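Local coordinates for putative sugar ABC transport system, substrate-binding protein (Bordetella parapertussis, PDB 5IX8), which probably binds a sugar as the substrate-binding component of an ABC transporter, at residues Q66-K71 with V92-R97. Residues are numbered along the deposited sequence; the frame is centred on the assembly and turned at random.
Sequences QLQSFK and VADLAR
Two neighbouring helices on one side of a parallel sheet, as successive beta-alpha-beta crossovers place them in the periplasmic-binding-protein fold, make this contact. The segments 66-71 and 92-97 run side by side in the same direction, their axes 3° apart and 10.2 Å from each other, and what joins them is layered: apolar toward the sheet, polar and charged farther out. The polar layer converges on one carboxylate oxygen. Asp94 has CG anti to its backbone N (chi1 179°), and its OD2 receives Gln68 NE2 on the anti lone pair at 2.5 Å, a short and nearly straight bond (171°) with amide and carboxylate almost coplanar. The syn lone pair of Asp94 OD2 takes Lys71 NZ at 2.7 Å, a salt bridge reached by a lysine chain bent at chi3. Asp94 OD1 makes a longer salt bridge to Arg97 NH1, 3.5 Å away in the same segment, completing a Lys71-Asp94-Arg97 network, so three side chains meet the carboxylate; two of them are cationic, which would favour its charged form. Beneath, Leu95 turns its methyls to the other helix: CD2 lies 4.1 Å from Leu67 CB, the two leucines crossing at about a right angle, while CD1 sits 3.8 Å from Leu67 O. Leu67 and Leu95 both rest on Ala78 of strand 77-80, which lies between the two helices in the chain, and Leu67 also touches Val91, one turn before Leu95.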
loop_
_atom_site.group_PDB
_atom_site.type_symbol
_atom_site.label_atom_id
_atom_site.label_comp_id
_atom_site.label_asym_id
_atom_site.label_seq_id
_atom_site.Cartn_x
_atom_site.Cartn_y
_atom_site.Cartn_z
ATOM N N GLN A 66 3.369 4.168 -20.457
ATOM C CA GLN A 66 3.092 5.414 -19.750
ATOM C C GLN A 66 4.384 6.099 -19.332
ATOM O O GLN A 66 4.511 7.320 -19.459
ATOM C CB GLN A 66 2.200 5.150 -18.535
ATOM C CG GLN A 66 0.768 4.802 -18.964
ATOM C CD GLN A 66 0.009 4.058 -17.910
ATOM O OE1 GLN A 66 0.543 3.782 -16.827
ATOM N NE2 GLN A 66 -1.254 3.715 -18.215
ATOM N N LEU A 67 5.345 5.336 -18.816
ATOM C CA LEU A 67 6.615 5.929 -18.415
ATOM C C LEU A 67 7.346 6.503 -19.625
ATOM O O LEU A 67 7.923 7.587 -19.557
ATOM C CB LEU A 67 7.467 4.873 -17.709
ATOM C CG LEU A 67 6.888 4.468 -16.341
ATOM C CD1 LEU A 67 7.462 3.125 -15.831
ATOM C CD2 LEU A 67 7.147 5.570 -15.317
ATOM N N GLN A 68 7.288 5.802 -20.760
ATOM C CA GLN A 68 7.878 6.334 -21.981
ATOM C C GLN A 68 7.222 7.635 -22.412
ATOM O O GLN A 68 7.911 8.569 -22.844
ATOM C CB GLN A 68 7.786 5.282 -23.078
ATOM C CG GLN A 68 8.795 4.177 -22.837
ATOM C CD GLN A 68 10.208 4.681 -23.052
ATOM O OE1 GLN A 68 10.461 5.493 -23.969
ATOM N NE2 GLN A 68 11.142 4.227 -22.200
ATOM N N SER A 69 5.901 7.740 -22.277
ATOM C CA SER A 69 5.244 8.982 -22.678
ATOM C C SER A 69 5.627 10.148 -21.769
ATOM O O SER A 69 5.593 11.313 -22.203
ATOM C CB SER A 69 3.732 8.805 -22.694
ATOM O OG SER A 69 3.243 8.736 -21.375
ATOM N N PHE A 70 5.991 9.868 -20.513
ATOM C CA PHE A 70 6.472 10.943 -19.647
ATOM C C PHE A 70 7.748 11.571 -20.202
ATOM O O PHE A 70 8.002 12.762 -19.985
ATOM C CB PHE A 70 6.731 10.426 -18.231
ATOM C CG PHE A 70 5.495 9.928 -17.495
ATOM C CD1 PHE A 70 4.204 10.171 -17.962
ATOM C CD2 PHE A 70 5.645 9.226 -16.303
ATOM C CE1 PHE A 70 3.094 9.707 -17.256
ATOM C CE2 PHE A 70 4.548 8.781 -15.591
ATOM C CZ PHE A 70 3.265 9.000 -16.079
ATOM N N LYS A 71 8.559 10.787 -20.914
ATOM C CA LYS A 71 9.769 11.311 -21.538
ATOM C C LYS A 71 9.437 12.423 -22.516
ATOM O O LYS A 71 10.086 13.474 -22.535
ATOM C CB LYS A 71 10.508 10.181 -22.258
ATOM C CG LYS A 71 11.944 9.989 -21.855
ATOM C CD LYS A 71 12.748 9.212 -22.917
ATOM C CE LYS A 71 12.423 7.741 -22.952
ATOM N NZ LYS A 71 13.358 6.979 -23.869
ATOM N N VAL A 92 13.241 2.228 -16.025
ATOM C CA VAL A 92 13.768 3.215 -15.073
ATOM C C VAL A 92 15.133 3.699 -15.536
ATOM O O VAL A 92 15.441 4.901 -15.497
ATOM C CB VAL A 92 13.828 2.619 -13.651
ATOM C CG1 VAL A 92 14.540 3.579 -12.668
ATOM C CG2 VAL A 92 12.424 2.299 -13.113
ATOM N N ALA A 93 15.967 2.772 -16.010
ATOM C CA ALA A 93 17.286 3.139 -16.491
ATOM C C ALA A 93 17.192 4.047 -17.712
ATOM O O ALA A 93 17.966 5.003 -17.849
ATOM C CB ALA A 93 18.055 1.867 -16.823
ATOM N N ASP A 94 16.243 3.762 -18.599
ATOM C CA ASP A 94 16.050 4.574 -19.796
ATOM C C ASP A 94 15.582 5.982 -19.452
ATOM O O ASP A 94 16.059 6.969 -20.033
ATOM C CB ASP A 94 15.035 3.885 -20.699
ATOM C CG ASP A 94 14.754 4.671 -21.960
ATOM O OD1 ASP A 94 15.717 5.145 -22.605
ATOM O OD2 ASP A 94 13.577 4.800 -22.326
ATOM N N LEU A 95 14.642 6.101 -18.509
ATOM C CA LEU A 95 14.245 7.434 -18.072
ATOM C C LEU A 95 15.426 8.183 -17.477
ATOM O O LEU A 95 15.630 9.365 -17.778
ATOM C CB LEU A 95 13.092 7.333 -17.078
ATOM C CG LEU A 95 11.715 7.448 -17.738
ATOM C CD1 LEU A 95 11.519 6.519 -18.911
ATOM C CD2 LEU A 95 10.655 7.187 -16.650
ATOM N N ALA A 96 16.237 7.505 -16.650
ATOM C CA ALA A 96 17.360 8.187 -16.012
ATOM C C ALA A 96 18.366 8.686 -17.044
ATOM O O ALA A 96 18.965 9.752 -16.855
ATOM C CB ALA A 96 18.045 7.264 -14.997
ATOM N N ARG A 97 18.574 7.934 -18.140
ATOM C CA ARG A 97 19.497 8.417 -19.155
ATOM C C ARG A 97 18.977 9.682 -19.806
ATOM O O ARG A 97 19.775 10.457 -20.333
ATOM C CB ARG A 97 19.760 7.342 -20.223
ATOM C CG ARG A 97 20.564 6.136 -19.693
ATOM C CD ARG A 97 21.035 5.208 -20.821
ATOM N NE ARG A 97 19.916 4.580 -21.526
ATOM C CZ ARG A 97 19.372 3.402 -21.203
ATOM N NH1 ARG A 97 18.367 2.922 -21.921
ATOM N NH2 ARG A 97 19.816 2.706 -20.169
#